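PDB 3EH7: 4-hydroxybutyrate CoA-transferase from Porphyromonas gingivalis, which probably catalyses the transfer of coenzyme A from an acyl-CoA thioester to a carboxylate such as acetate. Local coordinates for residues R204-L209 and Y391-Y396; K234-I239 and V256-K261; K261-P266 and Q306-V311. All coordinates share one frame; numbering follows the deposited sequence. Where two conformers were deposited one is given.

Contact 1 (R204-L209 and Y391-Y396); sequences RNCAEL and YVVTEY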
# COMPACT_ATOMS: atom_id res chain seq x y z
N ARG A 204 4.98 19.91 19.04
CA ARG A 204 4.04 21.01 19.01
C ARG A 204 3.33 21.07 17.65
O ARG A 204 2.12 21.33 17.58
CB ARG A 204 4.78 22.32 19.29
CG ARG A 204 4.01 23.32 20.08
CD ARG A 204 4.76 24.63 20.14
NE ARG A 204 5.95 24.55 20.97
CZ ARG A 204 5.97 24.84 22.27
NH1 ARG A 204 7.10 24.74 22.95
NH2 ARG A 204 4.85 25.21 22.88
N ASN A 205 4.07 20.83 16.58
CA ASN A 205 3.49 20.75 15.24
C ASN A 205 2.55 19.55 15.11
O ASN A 205 1.49 19.67 14.53
CB ASN A 205 4.59 20.66 14.19
CG ASN A 205 5.29 21.99 13.94
OD1 ASN A 205 4.72 23.05 14.17
ND2 ASN A 205 6.52 21.93 13.48
N CYS A 206 2.93 18.41 15.68
CA CYS A 206 2.06 17.25 15.65
C CYS A 206 0.75 17.55 16.34
O CYS A 206 -0.30 17.26 15.79
CB CYS A 206 2.72 16.03 16.30
SG CYS A 206 3.99 15.37 15.24
N ALA A 207 0.82 18.17 17.53
CA ALA A 207 -0.38 18.51 18.32
C ALA A 207 -1.37 19.39 17.58
O ALA A 207 -2.60 19.28 17.75
CB ALA A 207 -0.00 19.18 19.65
N GLU A 208 -0.83 20.29 16.79
CA GLU A 208 -1.63 21.15 15.94
C GLU A 208 -2.53 20.34 15.02
O GLU A 208 -3.55 20.83 14.58
CB GLU A 208 -0.67 21.92 15.06
CG GLU A 208 -1.08 23.29 14.70
CD GLU A 208 0.12 24.07 14.22
OE1 GLU A 208 0.85 24.67 15.07
OE2 GLU A 208 0.34 24.07 13.00
N LEU A 209 -2.10 19.13 14.66
CA LEU A 209 -2.82 18.37 13.65
C LEU A 209 -3.84 17.42 14.29
O LEU A 209 -4.61 16.75 13.58
CB LEU A 209 -1.83 17.64 12.73
CG LEU A 209 -0.93 18.51 11.85
CD1 LEU A 209 0.08 17.63 11.08
CD2 LEU A 209 -1.73 19.36 10.88
N TYR A 391 1.20 14.01 5.58
CA TYR A 391 1.96 15.07 6.24
C TYR A 391 3.38 14.67 6.58
O TYR A 391 3.67 13.51 6.98
CB TYR A 391 1.31 15.47 7.57
CG TYR A 391 -0.04 16.13 7.46
CD1 TYR A 391 -1.20 15.36 7.50
CD2 TYR A 391 -0.16 17.51 7.38
CE1 TYR A 391 -2.46 15.95 7.41
CE2 TYR A 391 -1.42 18.13 7.31
CZ TYR A 391 -2.56 17.33 7.33
OH TYR A 391 -3.78 17.87 7.26
N VAL A 392 4.28 15.63 6.46
CA VAL A 392 5.64 15.48 6.93
C VAL A 392 5.91 16.62 7.88
O VAL A 392 5.57 17.76 7.58
CB VAL A 392 6.65 15.49 5.77
CG1 VAL A 392 8.09 15.47 6.30
CG2 VAL A 392 6.39 14.30 4.81
N VAL A 393 6.48 16.32 9.04
CA VAL A 393 6.70 17.33 10.08
C VAL A 393 8.12 17.31 10.61
O VAL A 393 8.65 16.24 10.98
CB VAL A 393 5.74 17.11 11.29
CG1 VAL A 393 6.00 18.14 12.36
CG2 VAL A 393 4.26 17.15 10.85
N THR A 394 8.76 18.48 10.60
CA THR A 394 10.05 18.69 11.25
C THR A 394 9.95 19.82 12.27
O THR A 394 8.89 20.42 12.43
CB THR A 394 11.16 19.01 10.25
OG1 THR A 394 10.99 20.35 9.78
CG2 THR A 394 11.18 18.02 9.09
N GLU A 395 11.06 20.09 12.95
CA GLU A 395 11.16 21.25 13.83
C GLU A 395 10.94 22.55 13.09
O GLU A 395 10.70 23.55 13.73
CB GLU A 395 12.51 21.30 14.57
CG GLU A 395 13.78 21.58 13.69
CD GLU A 395 14.49 20.31 13.22
OE1 GLU A 395 13.80 19.28 12.95
OE2 GLU A 395 15.73 20.33 13.10
N TYR A 396 11.03 22.55 11.75
CA TYR A 396 10.85 23.79 10.99
C TYR A 396 9.46 23.96 10.42
O TYR A 396 9.16 24.99 9.87
CB TYR A 396 11.91 23.93 9.89
CG TYR A 396 13.29 24.05 10.47
CD1 TYR A 396 13.74 25.26 11.00
CD2 TYR A 396 14.14 22.94 10.52
CE1 TYR A 396 15.03 25.36 11.58
CE2 TYR A 396 15.41 23.02 11.09
CZ TYR A 396 15.84 24.23 11.63
OH TYR A 396 17.08 24.25 12.18
O HOH W 1 8.08 24.46 13.73

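Contact 2 (K234-I239 and V256-K261); sequences KKDLGI and VITGKK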
# COMPACT_ATOMS: atom_id res chain seq x y z
N LYS A 234 -6.39 18.70 24.97
CA LYS A 234 -7.30 18.04 24.05
C LYS A 234 -8.36 17.28 24.83
O LYS A 234 -8.17 16.95 26.00
CB LYS A 234 -6.52 17.12 23.09
CG LYS A 234 -5.60 17.87 22.11
CD LYS A 234 -6.44 18.57 21.03
CE LYS A 234 -5.92 19.92 20.63
NZ LYS A 234 -4.72 19.79 19.79
N LYS A 235 -9.46 17.00 24.15
CA LYS A 235 -10.62 16.32 24.75
C LYS A 235 -10.97 15.00 24.07
O LYS A 235 -11.02 14.94 22.84
CB LYS A 235 -11.84 17.23 24.63
CG LYS A 235 -11.66 18.63 25.22
CD LYS A 235 -11.33 18.63 26.71
CE LYS A 235 -11.10 20.06 27.18
NZ LYS A 235 -10.47 20.11 28.51
N ASP A 236 -11.26 13.99 24.89
CA ASP A 236 -11.70 12.66 24.43
C ASP A 236 -10.96 12.05 23.23
O ASP A 236 -11.56 11.57 22.29
CB ASP A 236 -13.21 12.66 24.14
CG ASP A 236 -14.03 12.93 25.37
OD1 ASP A 236 -13.91 12.16 26.37
OD2 ASP A 236 -14.76 13.93 25.34
N LEU A 237 -9.64 12.03 23.33
CA LEU A 237 -8.82 11.29 22.39
C LEU A 237 -8.96 9.81 22.69
O LEU A 237 -9.31 9.44 23.80
CB LEU A 237 -7.36 11.74 22.48
CG LEU A 237 -7.12 13.26 22.30
CD1 LEU A 237 -5.64 13.58 22.35
CD2 LEU A 237 -7.71 13.75 20.99
N GLY A 238 -8.73 8.99 21.67
CA GLY A 238 -8.76 7.54 21.80
C GLY A 238 -7.49 6.91 21.29
O GLY A 238 -6.68 7.57 20.62
N ILE A 239 -7.30 5.63 21.60
CA ILE A 239 -6.12 4.90 21.17
C ILE A 239 -6.45 3.64 20.33
O ILE A 239 -7.18 2.75 20.77
CB ILE A 239 -5.27 4.47 22.39
CG1 ILE A 239 -4.65 5.70 23.08
CG2 ILE A 239 -4.19 3.46 21.99
CD1 ILE A 239 -3.60 6.42 22.25
N VAL A 256 -7.45 13.08 29.41
CA VAL A 256 -7.48 13.49 28.00
C VAL A 256 -7.87 12.31 27.08
O VAL A 256 -8.71 12.46 26.20
CB VAL A 256 -6.16 14.17 27.58
CG1 VAL A 256 -6.11 14.43 26.06
CG2 VAL A 256 -5.97 15.47 28.37
N ILE A 257 -7.26 11.15 27.30
CA ILE A 257 -7.51 9.98 26.48
C ILE A 257 -8.57 9.16 27.17
O ILE A 257 -8.27 8.53 28.17
CB ILE A 257 -6.25 9.11 26.28
CG1 ILE A 257 -5.23 9.88 25.42
CG2 ILE A 257 -6.63 7.77 25.56
CD1 ILE A 257 -3.83 9.18 25.30
N THR A 258 -9.80 9.24 26.68
CA THR A 258 -10.95 8.55 27.25
C THR A 258 -11.47 7.39 26.37
O THR A 258 -12.20 6.52 26.83
CB THR A 258 -12.13 9.52 27.44
OG1 THR A 258 -12.53 10.02 26.16
CG2 THR A 258 -11.75 10.70 28.37
N GLY A 259 -11.12 7.43 25.09
CA GLY A 259 -11.73 6.54 24.11
C GLY A 259 -13.20 6.79 23.86
O GLY A 259 -13.86 5.97 23.24
N LYS A 260 -13.74 7.90 24.36
CA LYS A 260 -15.18 8.05 24.42
C LYS A 260 -15.79 8.41 23.07
O LYS A 260 -16.97 8.15 22.84
CB LYS A 260 -15.62 9.01 25.54
CG LYS A 260 -15.76 8.28 26.92
CD LYS A 260 -16.50 9.12 27.98
CE LYS A 260 -15.56 9.74 29.04
NZ LYS A 260 -14.86 8.73 29.91
N LYS A 261 -14.99 8.96 22.15
CA LYS A 261 -15.49 9.30 20.82
C LYS A 261 -15.08 8.29 19.75
O LYS A 261 -15.20 8.58 18.56
CB LYS A 261 -15.01 10.68 20.41
CG LYS A 261 -15.51 11.79 21.30
CD LYS A 261 -16.95 12.07 21.07
CE LYS A 261 -17.43 13.23 21.92
NZ LYS A 261 -18.89 13.36 21.71
O HOH W 2 -12.20 8.92 21.81

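Contact 3 (K261-P266 and Q306-V311); sequences KKTLHP and QNDNMV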
# COMPACT_ATOMS: atom_id res chain seq x y z
N LYS A 261 -14.99 8.96 22.15
CA LYS A 261 -15.49 9.30 20.82
C LYS A 261 -15.08 8.29 19.75
O LYS A 261 -15.20 8.58 18.56
CB LYS A 261 -15.01 10.68 20.41
CG LYS A 261 -15.51 11.79 21.30
CD LYS A 261 -16.95 12.07 21.07
CE LYS A 261 -17.43 13.23 21.92
NZ LYS A 261 -18.89 13.36 21.71
N LYS A 262 -14.57 7.13 20.17
CA LYS A 262 -14.07 6.13 19.23
C LYS A 262 -15.24 5.41 18.60
O LYS A 262 -16.21 5.14 19.27
CB LYS A 262 -13.22 5.09 19.94
CG LYS A 262 -11.86 5.55 20.35
CD LYS A 262 -11.11 4.43 21.10
CE LYS A 262 -10.46 3.40 20.16
NZ LYS A 262 -10.27 2.06 20.82
N THR A 263 -15.11 5.05 17.33
CA THR A 263 -16.15 4.34 16.63
C THR A 263 -15.86 2.84 16.56
O THR A 263 -16.69 2.08 16.08
CB THR A 263 -16.30 4.91 15.23
OG1 THR A 263 -15.00 4.92 14.61
CG2 THR A 263 -16.88 6.37 15.34
N LEU A 264 -14.70 2.42 17.04
CA LEU A 264 -14.37 1.01 17.20
C LEU A 264 -13.79 0.86 18.60
O LEU A 264 -12.95 1.66 18.98
CB LEU A 264 -13.34 0.56 16.15
CG LEU A 264 -13.12 -0.96 16.07
CD1 LEU A 264 -14.36 -1.70 15.47
CD2 LEU A 264 -11.85 -1.25 15.26
N HIS A 265 -14.21 -0.16 19.33
CA HIS A 265 -13.75 -0.40 20.68
C HIS A 265 -13.78 0.86 21.53
O HIS A 265 -12.74 1.27 22.04
CB HIS A 265 -12.35 -1.03 20.66
CG HIS A 265 -12.30 -2.32 19.90
ND1 HIS A 265 -12.99 -3.45 20.30
CD2 HIS A 265 -11.73 -2.63 18.71
CE1 HIS A 265 -12.81 -4.41 19.41
NE2 HIS A 265 -12.04 -3.94 18.44
N PRO A 266 -14.98 1.46 21.69
CA PRO A 266 -15.12 2.68 22.46
C PRO A 266 -14.73 2.47 23.91
O PRO A 266 -14.95 1.40 24.47
CB PRO A 266 -16.59 3.04 22.32
CG PRO A 266 -17.26 1.79 21.94
CD PRO A 266 -16.27 0.98 21.17
N GLN A 306 -11.78 1.67 10.51
CA GLN A 306 -13.07 1.73 11.17
C GLN A 306 -13.07 2.70 12.36
O GLN A 306 -14.14 2.96 12.92
CB GLN A 306 -13.47 0.35 11.67
CG GLN A 306 -13.82 -0.61 10.53
CD GLN A 306 -13.93 -2.06 10.99
OE1 GLN A 306 -13.16 -2.92 10.56
NE2 GLN A 306 -14.94 -2.35 11.80
N ASN A 307 -11.89 3.20 12.75
CA ASN A 307 -11.74 4.23 13.78
C ASN A 307 -11.80 5.56 13.09
O ASN A 307 -10.89 5.88 12.33
CB ASN A 307 -10.34 4.14 14.48
CG ASN A 307 -10.12 2.84 15.25
OD1 ASN A 307 -9.55 1.86 14.73
ND2 ASN A 307 -10.55 2.82 16.47
N ASP A 308 -12.85 6.35 13.31
CA ASP A 308 -12.87 7.70 12.73
C ASP A 308 -11.76 8.58 13.30
O ASP A 308 -11.34 8.37 14.43
CB ASP A 308 -14.18 8.40 12.98
CG ASP A 308 -15.31 7.83 12.17
OD1 ASP A 308 -15.09 6.88 11.41
OD2 ASP A 308 -16.43 8.36 12.31
N ASN A 309 -11.35 9.57 12.51
CA ASN A 309 -10.38 10.59 12.92
C ASN A 309 -9.03 10.03 13.38
O ASN A 309 -8.48 10.46 14.41
CB ASN A 309 -11.01 11.49 14.00
CG ASN A 309 -12.29 12.13 13.53
OD1 ASN A 309 -12.27 12.96 12.63
ND2 ASN A 309 -13.42 11.77 14.15
N MSE A 310 -8.49 9.11 12.60
CA MSE A 310 -7.18 8.54 12.88
C MSE A 310 -6.15 9.64 12.70
O MSE A 310 -6.22 10.44 11.76
CB MSE A 310 -6.80 7.37 11.95
CG MSE A 310 -7.41 6.06 12.28
SE MSE A 310 -6.94 5.31 13.98
CE MSE A 310 -5.05 5.48 13.86
N VAL A 311 -5.20 9.68 13.63
CA VAL A 311 -3.96 10.40 13.45
C VAL A 311 -2.87 9.41 13.77
O VAL A 311 -2.76 8.91 14.90
CB VAL A 311 -3.82 11.67 14.33
CG1 VAL A 311 -2.47 12.29 14.10
CG2 VAL A 311 -4.94 12.67 14.02
O HOH W 3 -13.71 10.56 16.90
O HOH W 4 -13.04 7.11 16.23

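Contact 1 (R204-L209 and Y391-Y396)
Tyr391 takes a methyl of Leu209 onto one face of its ring. Leu209 CD1 stands 4.0 Å from the centroid of the Tyr391 ring and 24° off its normal, a CH-pi contact offset toward Tyr391 CD2. The other methyl, Leu209 CD2, lies near Tyr391 CE2 (3.8 Å), so both tips of the leucine fork follow the same flank of the ring. Two residues on, Val393 again faces the helix and divides its methyls between Asn205 and Leu209. With CG1 anti to the backbone N (chi1 179°), Val393 CG1 presses on Asn205 CB at a tight 3.4 Å, while Val393 CG2 reaches Leu209 CD1 at 4.2 Å. Polar contact begins at Thr394, whose carbonyl O accepts a weak, strongly bent hydrogen bond from Asn205 ND2 (3.0 Å). The Thr394 hydroxyl closes an ST turn by accepting from Tyr396 N, and it also bonds to Ile416 O. Glu395 is joined to the helix through water: one molecule accepts from Asn205 ND2 and donates to Glu395 O (2.8 Å), giving that amide two acceptors just where the strand ends. Residues 204-208, the last part of helix 197-208, run at 149° to strand 391-394, nearly antiparallel, as one layer of an alpha/beta arrangement. Beneath them the strand lies between its parallel neighbour 355-359 and the antiparallel 397-400; Cys206 and Leu209 extend the interface onto Ala359 and Ile357, and Asn205 touches Ile398.

Contact 2 (K234-I239 and V256-K261)
Thr258 OG1 donates to Asp236 OD1 over a short 2.6 Å, and Asp236 OD1 receives it on the lone pair that points away from the other carboxylate oxygen. The same hydroxyl accepts from Lys260 N (3.0 Å), an ST turn, so one oxygen both ties the loop to Asp236 and tightens the bend that follows. Thr258 OG1 is placed for both tasks by its first torsion of 63°, which sets it between the backbone N and the carbonyl carbon. The ammonium groups of Lys260 and Lys261 lie near Asp236 without touching its carboxylate, and may favour its negative charge. Backbone bonds flank this pair. Leu237 N donates to Val256 O, and Leu237 O receives a nearly straight bond from Gly259 N (3.0 Å, 166°) together with a weaker one from Thr258 N; Leu237 and Ile257 thereby form a single beta bridge. Gly259 has a positive phi (67°), a conformation that favours glycine, and the chain turns there toward Lys260 and Lys261. Farther along, a water donates to Asp236 O and accepts from Lys261 N. On the apolar side, Leu237 and Val256 lie side by side, with Leu237 CD1 on Val256 CG1 at 3.8 Å; Val256 CG1 also packs close against Lys234 O (3.3 Å). Ile239 CG1 meets Ile257 CG2 at 3.8 Å, beneath Leu251 and Val248 of helix 246-253. Strand 238-240, this helix and the parallel neighbouring strand 269-271 form a beta-alpha-beta crossover, as in Rossmann-like domains; here the loop that returns from the helix is fastened beside the entry to the first strand.

Contact 3 (K261-P266 and Q306-V311)
Thr263 and the loop residues Gln306-Asp308 make a polar loop-to-loop contact beside the parallel part of a Rossmann-like mixed sheet, at the N-terminal ends of its strands. The two loops lead into strands 269-271 and 310-314, which have strands 238-240 and 215-217 between them, so the contact reaches across the sheet end; Lys262 and Asn307 both rest on Thr215. Its centre is the Thr263 hydroxyl, gripped by two backbone groups. OG1 of Thr263 donates to Gln306 O (2.7 Å), in the carbonyl plane and on a lone pair, and accepts from Asp308 N (2.9 Å) along a nearly straight path of 163°. One side chain thus joins a carbonyl and an N-H two residues apart. Its methyl, Thr263 CG2, meets the Asp308 carboxylate, the two side chains crossing at about a right angle. Leu264 CB lies against the end of the Asn307 side chain; with CG anti to the backbone N (chi1 -169°), Leu264 CD1 reaches the end of the Gln306 side chain. The Lys262 chain runs alongside Asn307 and ends among backbone oxygens. Its NZ donates to His265 O (2.9 Å), from above the carbonyl plane, and weakly to Leu264 O, besides bonding to Lys268 O and Ile239 O; the ammonium therefore pins its own loop to the sheet. Two waters complete the seam. One accepts from Thr263 N and donates to Asp308 O. The other lies 3.0 Å from Lys261 O, to which it donates, and 3.0 Å from Asn309 ND2, from which it accepts.

All three contacts reach the same mixed sheet and are partly buried, none at the centre of the chain, yet their chemistry differs. Contact 1 sets a helix on one face of the sheet and is mainly apolar, with polar bonds confined to the strand's end. Contact 2 relies on backbone pairing backed by aliphatic packing, with an acid-hydroxyl bond toward the more exposed side. Contact 3 lies on loops, and a hydroxyl, a lysine and waters replace apolar packing as its main ties. Contacts 2 and 3 adjoin, centres about 10 Å apart, sharing Lys261 and linked by the bond from Lys262 NZ to Ile239 O; the centre of contact 1 is about 20 Å from that of contact 2 and about 22 Å from that of contact 3.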